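Local coordinates for protein serine--tRNA ligase (Pyrococcus horikoshii, PDB 2DQ0) that catalyses the attachment of serine to its cognate tRNA, using ATP, and probably also serylates the selenocysteine tRNA, at residues K97-D100 against Y101-R105; G259-N263 against E264-G268; G346-G349 against Y350-K354. All coordinates share one frame; numbering follows the deposited sequence.

Interaction 1. Residues K97-D100 against Y101-R105; sequences KKID and YYLWR
The base of the N-terminal coiled-coil arm is formed here by the last turns of helix 72-103, where Ile99 and Leu103 stand one turn apart on the buried side. Leu103 N donates to Ile99 O at 3.0 Å, with like i to i+4 bonds from Tyr101 N to Lys97 O before it and from Trp104 N to Asp100 O, at 2.8 Å, after it. Ile99 CG2, anti to the backbone N, lies alongside Leu103 and meets its CD1 at 3.9 Å. Branched aliphatic chains suit this face, since Ile99 also packs on Leu36 of helix 28-65, the other arm of the hairpin. Leu103 CD1 is in addition in van der Waals contact with a carboxylate oxygen, Asp100 OD1, 3.6 Å away. Tyr102 packs by Lys98 O, and its ring meets Trp29 of helix 28-65 edge-to-face. Trp104 sets the CD1 edge of its indole, in plane, against Asp100 O. Beyond the helical bonds, Arg105 folds back: its NE donates to Tyr101 O at 2.7 Å (N-H...O 162°) and lies 3.5 Å above the centre of the Tyr101 ring, which together fix the turn of the guanidinium. Across the contact, carbonyls of 97-100 are thus satisfied by N-H groups of 101-105, while Ile99 and Leu103 keep the buried side apolar.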
loop_
_atom_site.group_PDB
_atom_site.type_symbol
_atom_site.label_atom_id
_atom_site.label_comp_id
_atom_site.label_asym_id
_atom_site.label_seq_id
_atom_site.Cartn_x
_atom_site.Cartn_y
_atom_site.Cartn_z
ATOM N N LYS A 97 35.158 4.442 -3.598
ATOM C CA LYS A 97 33.868 5.050 -3.814
ATOM C C LYS A 97 33.534 5.093 -5.312
ATOM O O LYS A 97 32.440 4.707 -5.722
ATOM C CB LYS A 97 33.887 6.458 -3.201
ATOM C CG LYS A 97 32.529 7.067 -2.859
ATOM C CD LYS A 97 32.668 8.028 -1.681
ATOM C CE LYS A 97 33.175 7.292 -0.429
ATOM N NZ LYS A 97 33.459 8.180 0.748
ATOM N N LYS A 98 34.481 5.557 -6.125
ATOM C CA LYS A 98 34.271 5.653 -7.569
ATOM C C LYS A 98 34.145 4.262 -8.179
ATOM O O LYS A 98 33.368 4.050 -9.113
ATOM C CB LYS A 98 35.430 6.410 -8.233
ATOM C CG LYS A 98 35.645 7.832 -7.708
ATOM C CD LYS A 98 36.894 8.477 -8.322
ATOM C CE LYS A 98 37.399 9.683 -7.512
ATOM N NZ LYS A 98 38.841 10.012 -7.799
ATOM N N ILE A 99 34.901 3.308 -7.650
ATOM C CA ILE A 99 34.834 1.961 -8.179
ATOM C C ILE A 99 33.456 1.345 -7.937
ATOM O O ILE A 99 32.830 0.818 -8.867
ATOM C CB ILE A 99 35.913 1.056 -7.540
ATOM C CG1 ILE A 99 37.298 1.498 -8.001
ATOM C CG2 ILE A 99 35.681 -0.396 -7.918
ATOM C CD1 ILE A 99 38.407 0.946 -7.154
ATOM N N ASP A 100 32.986 1.409 -6.690
ATOM C CA ASP A 100 31.692 0.840 -6.336
ATOM C C ASP A 100 30.547 1.502 -7.087
ATOM O O ASP A 100 29.583 0.833 -7.462
ATOM C CB ASP A 100 31.446 0.930 -4.833
ATOM C CG ASP A 100 32.299 -0.038 -4.046
ATOM O OD1 ASP A 100 32.541 -1.161 -4.547
ATOM O OD2 ASP A 100 32.713 0.313 -2.919
ATOM N N TYR A 101 30.646 2.810 -7.301
ATOM C CA TYR A 101 29.620 3.541 -8.043
ATOM C C TYR A 101 29.316 2.824 -9.355
ATOM O O TYR A 101 28.160 2.651 -9.724
ATOM C CB TYR A 101 30.095 4.948 -8.344
ATOM C CG TYR A 101 29.142 5.729 -9.204
ATOM C CD1 TYR A 101 28.155 6.517 -8.629
ATOM C CD2 TYR A 101 29.256 5.707 -10.601
ATOM C CE1 TYR A 101 27.296 7.283 -9.418
ATOM C CE2 TYR A 101 28.412 6.459 -11.403
ATOM C CZ TYR A 101 27.428 7.250 -10.803
ATOM O OH TYR A 101 26.575 8.004 -11.579
ATOM N N TYR A 102 30.365 2.417 -10.060
ATOM C CA TYR A 102 30.203 1.690 -11.307
ATOM C C TYR A 102 29.741 0.262 -11.033
ATOM O O TYR A 102 28.835 -0.259 -11.697
ATOM C CB TYR A 102 31.521 1.642 -12.078
ATOM C CG TYR A 102 32.003 2.991 -12.554
ATOM C CD1 TYR A 102 33.202 3.531 -12.084
ATOM C CD2 TYR A 102 31.260 3.728 -13.475
ATOM C CE1 TYR A 102 33.643 4.769 -12.516
ATOM C CE2 TYR A 102 31.691 4.961 -13.918
ATOM C CZ TYR A 102 32.881 5.482 -13.435
ATOM O OH TYR A 102 33.301 6.721 -13.855
ATOM N N LEU A 103 30.361 -0.382 -10.051
ATOM C CA LEU A 103 29.988 -1.754 -9.757
ATOM C C LEU A 103 28.504 -1.927 -9.492
ATOM O O LEU A 103 27.926 -2.920 -9.901
ATOM C CB LEU A 103 30.794 -2.291 -8.568
ATOM C CG LEU A 103 32.276 -2.606 -8.815
ATOM C CD1 LEU A 103 32.897 -3.152 -7.537
ATOM C CD2 LEU A 103 32.407 -3.609 -9.959
ATOM N N TRP A 104 27.890 -0.963 -8.807
ATOM C CA TRP A 104 26.467 -1.033 -8.469
ATOM C C TRP A 104 25.610 -0.697 -9.653
ATOM O O TRP A 104 24.412 -0.966 -9.668
ATOM C CB TRP A 104 26.111 -0.048 -7.355
ATOM C CG TRP A 104 26.468 -0.513 -5.992
ATOM C CD1 TRP A 104 27.725 -0.652 -5.472
ATOM C CD2 TRP A 104 25.558 -0.920 -4.966
ATOM N NE1 TRP A 104 27.651 -1.122 -4.186
ATOM C CE2 TRP A 104 26.333 -1.293 -3.847
ATOM C CE3 TRP A 104 24.159 -1.006 -4.883
ATOM C CZ2 TRP A 104 25.755 -1.745 -2.649
ATOM C CZ3 TRP A 104 23.585 -1.454 -3.700
ATOM C CH2 TRP A 104 24.384 -1.818 -2.596
ATOM N N ARG A 105 26.235 -0.090 -10.647
ATOM C CA ARG A 105 25.504 0.322 -11.810
ATOM C C ARG A 105 25.773 -0.532 -13.038
ATOM O O ARG A 105 25.571 -0.093 -14.167
ATOM C CB ARG A 105 25.768 1.817 -12.047
ATOM C CG ARG A 105 24.666 2.707 -11.436
ATOM C CD ARG A 105 25.132 4.097 -11.017
ATOM N NE ARG A 105 25.838 3.984 -9.756
ATOM C CZ ARG A 105 25.549 4.688 -8.674
ATOM N NH1 ARG A 105 24.564 5.564 -8.709
ATOM N NH2 ARG A 105 26.245 4.498 -7.558
#

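Interaction 2. Residues G259-N263 against E264-G268; sequences GMHAN and EILDG
His261 and Glu264 join in a histidine-carboxylate hydrogen bond at the dimer interface, where the chain leaves helix 254-259 and enters strand 264-267 of the class II synthetase core. His261 ND1 is the donor to both oxygens of the carboxylate: to Glu264 OE1 at 3.0 Å (N-H...O 151°), and more weakly to Glu264 OE2 at 2.9 Å, where the angle is poorer. The imidazole presents its edge, and the carboxylate plane stands almost perpendicular to it, 89° away; ND1 approaches OE1 from above the carboxylate plane. The extended chain of Glu264 passes back over the turn, its CG 3.3 Å from His261 O, to place the acid there. Apolar groups hold the ring between them: Met260 CG lies over one face and Leu266 CD2 over the opposite one, each offset toward the rim. The Ala262 N to Gly259 O bond closes the type I beta turn that carries His261, and Asn263 then adopts a left-handed conformation, which asparagine tolerates well. Strand 264-267 pairs in parallel with strand 387-390. From the second subunit, Arg176 forms a salt bridge with Glu264 OE1, which would favour the ionised acid, and Lys179 binds the carbonyls of Met260 and Ala262. At the far end of the imidazole, His261 NE2 is hydrogen-bonded to Tyr275 OH.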
loop_
_atom_site.group_PDB
_atom_site.type_symbol
_atom_site.label_atom_id
_atom_site.label_comp_id
_atom_site.label_asym_id
_atom_site.label_seq_id
_atom_site.Cartn_x
_atom_site.Cartn_y
_atom_site.Cartn_z
ATOM N N GLY A 259 15.366 -8.019 1.298
ATOM C CA GLY A 259 15.964 -7.242 2.360
ATOM C C GLY A 259 15.821 -7.940 3.705
ATOM O O GLY A 259 16.571 -7.657 4.637
ATOM N N MET A 260 14.866 -8.860 3.805
ATOM C CA MET A 260 14.614 -9.593 5.049
ATOM C C MET A 260 15.863 -10.141 5.756
ATOM O O MET A 260 15.935 -10.149 6.979
ATOM C CB MET A 260 13.632 -10.744 4.786
ATOM C CG MET A 260 13.329 -11.621 5.998
ATOM S SD MET A 260 12.183 -12.983 5.611
ATOM C CE MET A 260 10.908 -12.659 6.753
ATOM N N HIS A 261 16.839 -10.610 4.986
ATOM C CA HIS A 261 18.057 -11.155 5.565
ATOM C C HIS A 261 19.299 -10.343 5.209
ATOM O O HIS A 261 20.404 -10.874 5.170
ATOM C CB HIS A 261 18.243 -12.610 5.125
ATOM C CG HIS A 261 17.234 -13.549 5.705
ATOM N ND1 HIS A 261 17.170 -13.831 7.054
ATOM C CD2 HIS A 261 16.251 -14.274 5.120
ATOM C CE1 HIS A 261 16.188 -14.691 7.275
ATOM N NE2 HIS A 261 15.615 -14.975 6.118
ATOM N N ALA A 262 19.109 -9.058 4.935
ATOM C CA ALA A 262 20.226 -8.176 4.609
ATOM C C ALA A 262 21.186 -8.188 5.796
ATOM O O ALA A 262 20.748 -8.177 6.943
ATOM C CB ALA A 262 19.725 -6.743 4.364
ATOM N N ASN A 263 22.486 -8.217 5.505
ATOM C CA ASN A 263 23.545 -8.220 6.514
ATOM C C ASN A 263 23.507 -9.438 7.441
ATOM O O ASN A 263 23.556 -9.307 8.655
ATOM C CB ASN A 263 23.491 -6.930 7.346
ATOM C CG ASN A 263 23.844 -5.696 6.538
ATOM O OD1 ASN A 263 23.249 -4.631 6.721
ATOM N ND2 ASN A 263 24.823 -5.823 5.647
ATOM N N GLU A 264 23.392 -10.624 6.869
ATOM C CA GLU A 264 23.382 -11.831 7.676
ATOM C C GLU A 264 24.323 -12.828 7.054
ATOM O O GLU A 264 24.622 -12.771 5.856
ATOM C CB GLU A 264 21.991 -12.489 7.735
ATOM C CG GLU A 264 20.886 -11.664 8.384
ATOM C CD GLU A 264 19.601 -12.462 8.577
ATOM O OE1 GLU A 264 18.539 -11.847 8.798
ATOM O OE2 GLU A 264 19.649 -13.709 8.519
ATOM N N ILE A 265 24.820 -13.722 7.891
ATOM C CA ILE A 265 25.651 -14.800 7.412
ATOM C C ILE A 265 24.730 -15.931 7.785
ATOM O O ILE A 265 24.539 -16.216 8.960
ATOM C CB ILE A 265 26.965 -14.920 8.177
ATOM C CG1 ILE A 265 27.855 -13.720 7.838
ATOM C CG2 ILE A 265 27.645 -16.250 7.819
ATOM C CD1 ILE A 265 29.117 -13.635 8.656
ATOM N N LEU A 266 24.100 -16.525 6.785
ATOM C CA LEU A 266 23.173 -17.602 7.044
ATOM C C LEU A 266 23.923 -18.870 7.399
ATOM O O LEU A 266 25.115 -19.000 7.116
ATOM C CB LEU A 266 22.293 -17.837 5.815
ATOM C CG LEU A 266 21.351 -16.692 5.433
ATOM C CD1 LEU A 266 20.707 -17.019 4.096
ATOM C CD2 LEU A 266 20.273 -16.481 6.519
ATOM N N ASP A 267 23.221 -19.792 8.046
ATOM C CA ASP A 267 23.788 -21.078 8.405
ATOM C C ASP A 267 23.390 -21.982 7.232
ATOM O O ASP A 267 22.204 -22.187 6.974
ATOM C CB ASP A 267 23.170 -21.576 9.713
ATOM C CG ASP A 267 23.849 -22.830 10.247
ATOM O OD1 ASP A 267 23.864 -23.860 9.528
ATOM O OD2 ASP A 267 24.361 -22.781 11.391
ATOM N N GLY A 268 24.384 -22.498 6.516
ATOM C CA GLY A 268 24.122 -23.347 5.365
ATOM C C GLY A 268 23.196 -24.536 5.582
ATOM O O GLY A 268 22.600 -25.063 4.625
#

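Interaction 3. Residues G346-G349 against Y350-K354; sequences GDLG and YVAAK
Between Leu348 and Ala352 the backbone swings round without a single hydrogen bond from one segment to the other, hinging at Gly349. Its phi of 93° and psi of 151° would jam a side chain against the carbonyl oxygen of Leu348, so glycine is called for. Tyr350 and Val351 follow in helical conformation, then Ala352 becomes extended and brings its carbonyl back beneath Leu348; Gly349 O and Ala352 O end 3.9 Å apart. Both carbonyls accept from Arg21, Gly349 O from NH2 and Ala352 O weakly from NH1. This is the loop between the antiparallel strands 338-342 and 354-362 of the class II catalytic sheet, and it abuts the N-terminal region; the side chain of Val351 is about 5 Å from that of Glu254, predicted to bind serine. Leu348 bridges the bend: with CG anti to the backbone N (chi1 -172°), its forked end is carried over the returning chain. One methyl, CD1, meets Ala352 CB at 4.1 Å; the other, CD2, sits over the backbone, 3.6 Å from Ala353 O and 3.7 Å from Ala352 O. The small side chain of Ala352 lets the leucine come down; at Ala353 the carbonyl is met. Replacing Leu348 with an alanine removes CG and both methyls, and is likely to open a gap above Ala352 and Ala353. Tyr350 heads the other way, its OH hydrogen-bonded to Glu23 and Lys26.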
loop_
_atom_site.group_PDB
_atom_site.type_symbol
_atom_site.label_atom_id
_atom_site.label_comp_id
_atom_site.label_asym_id
_atom_site.label_seq_id
_atom_site.Cartn_x
_atom_site.Cartn_y
_atom_site.Cartn_z
ATOM N N GLY A 346 18.843 -8.524 -24.576
ATOM C CA GLY A 346 18.361 -7.153 -24.663
ATOM C C GLY A 346 17.075 -6.831 -23.915
ATOM O O GLY A 346 16.801 -5.672 -23.607
ATOM N N ASP A 347 16.279 -7.843 -23.601
ATOM C CA ASP A 347 15.027 -7.603 -22.900
ATOM C C ASP A 347 15.121 -8.180 -21.502
ATOM O O ASP A 347 14.112 -8.312 -20.813
ATOM C CB ASP A 347 13.891 -8.282 -23.676
ATOM C CG ASP A 347 12.516 -7.855 -23.208
ATOM O OD1 ASP A 347 12.317 -6.640 -22.973
ATOM O OD2 ASP A 347 11.632 -8.737 -23.099
ATOM N N LEU A 348 16.340 -8.498 -21.072
ATOM C CA LEU A 348 16.522 -9.130 -19.778
ATOM C C LEU A 348 16.470 -8.307 -18.494
ATOM O O LEU A 348 15.899 -8.766 -17.491
ATOM C CB LEU A 348 17.798 -9.974 -19.787
ATOM C CG LEU A 348 18.003 -10.843 -18.529
ATOM C CD1 LEU A 348 16.727 -11.638 -18.235
ATOM C CD2 LEU A 348 19.220 -11.776 -18.715
ATOM N N GLY A 349 17.042 -7.113 -18.475
ATOM C CA GLY A 349 16.984 -6.374 -17.222
ATOM C C GLY A 349 18.215 -6.633 -16.368
ATOM O O GLY A 349 18.818 -7.704 -16.434
ATOM N N TYR A 350 18.575 -5.644 -15.557
ATOM C CA TYR A 350 19.763 -5.688 -14.716
ATOM C C TYR A 350 19.946 -6.769 -13.657
ATOM O O TYR A 350 21.041 -7.286 -13.479
ATOM C CB TYR A 350 19.936 -4.327 -14.035
ATOM C CG TYR A 350 20.629 -3.297 -14.889
ATOM C CD1 TYR A 350 20.255 -3.116 -16.222
ATOM C CD2 TYR A 350 21.683 -2.524 -14.378
ATOM C CE1 TYR A 350 20.909 -2.205 -17.034
ATOM C CE2 TYR A 350 22.347 -1.600 -15.179
ATOM C CZ TYR A 350 21.952 -1.447 -16.519
ATOM O OH TYR A 350 22.593 -0.554 -17.360
ATOM N N VAL A 351 18.885 -7.119 -12.953
ATOM C CA VAL A 351 19.027 -8.072 -11.872
ATOM C C VAL A 351 19.237 -9.530 -12.236
ATOM O O VAL A 351 20.043 -10.219 -11.607
ATOM C CB VAL A 351 17.823 -7.978 -10.920
ATOM C CG1 VAL A 351 18.123 -8.751 -9.647
ATOM C CG2 VAL A 351 17.517 -6.515 -10.620
ATOM N N ALA A 352 18.539 -10.009 -13.255
ATOM C CA ALA A 352 18.645 -11.417 -13.593
ATOM C C ALA A 352 19.811 -11.854 -14.455
ATOM O O ALA A 352 20.352 -11.089 -15.250
ATOM C CB ALA A 352 17.343 -11.882 -14.228
ATOM N N ALA A 353 20.197 -13.107 -14.267
ATOM C CA ALA A 353 21.246 -13.725 -15.065
ATOM C C ALA A 353 20.508 -14.447 -16.198
ATOM O O ALA A 353 21.000 -14.539 -17.315
ATOM C CB ALA A 353 22.028 -14.733 -14.232
ATOM N N LYS A 354 19.325 -14.965 -15.883
ATOM C CA LYS A 354 18.473 -15.670 -16.839
ATOM C C LYS A 354 17.031 -15.512 -16.363
ATOM O O LYS A 354 16.761 -15.503 -15.151
ATOM C CB LYS A 354 18.839 -17.153 -16.914
ATOM C CG LYS A 354 17.989 -17.937 -17.888
ATOM C CD LYS A 354 18.411 -19.389 -17.977
ATOM C CE LYS A 354 17.688 -20.124 -19.083
ATOM N NZ LYS A 354 18.205 -21.522 -19.193
#

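How the interactions relate
Interactions 1, 2 and 3 follow in series along the chain. Interaction 1 belongs to the N-terminal tRNA-binding extension, the other two to the catalytic core, whose mixed sheet includes strand 264-267 of interaction 2 and strands 338-342 and 354-362, between which interaction 3 lies. Their centres are 19 to 24 Å apart. Interactions 1 and 3 touch, Arg105 O packing at 3.7 Å from Tyr350 CE2, and Lys26 bonds to both Arg105 O and Tyr350 OH. Interaction 2 touches neither, but the chain at 384-386 bonds to interactions 1 and 2: Arg384 donates to Trp104 O, and Asn386 accepts from Asn263. The arm's base is thus seated on the core. Interaction 2 takes part in the homodimer interface; tRNA binds across that dimer.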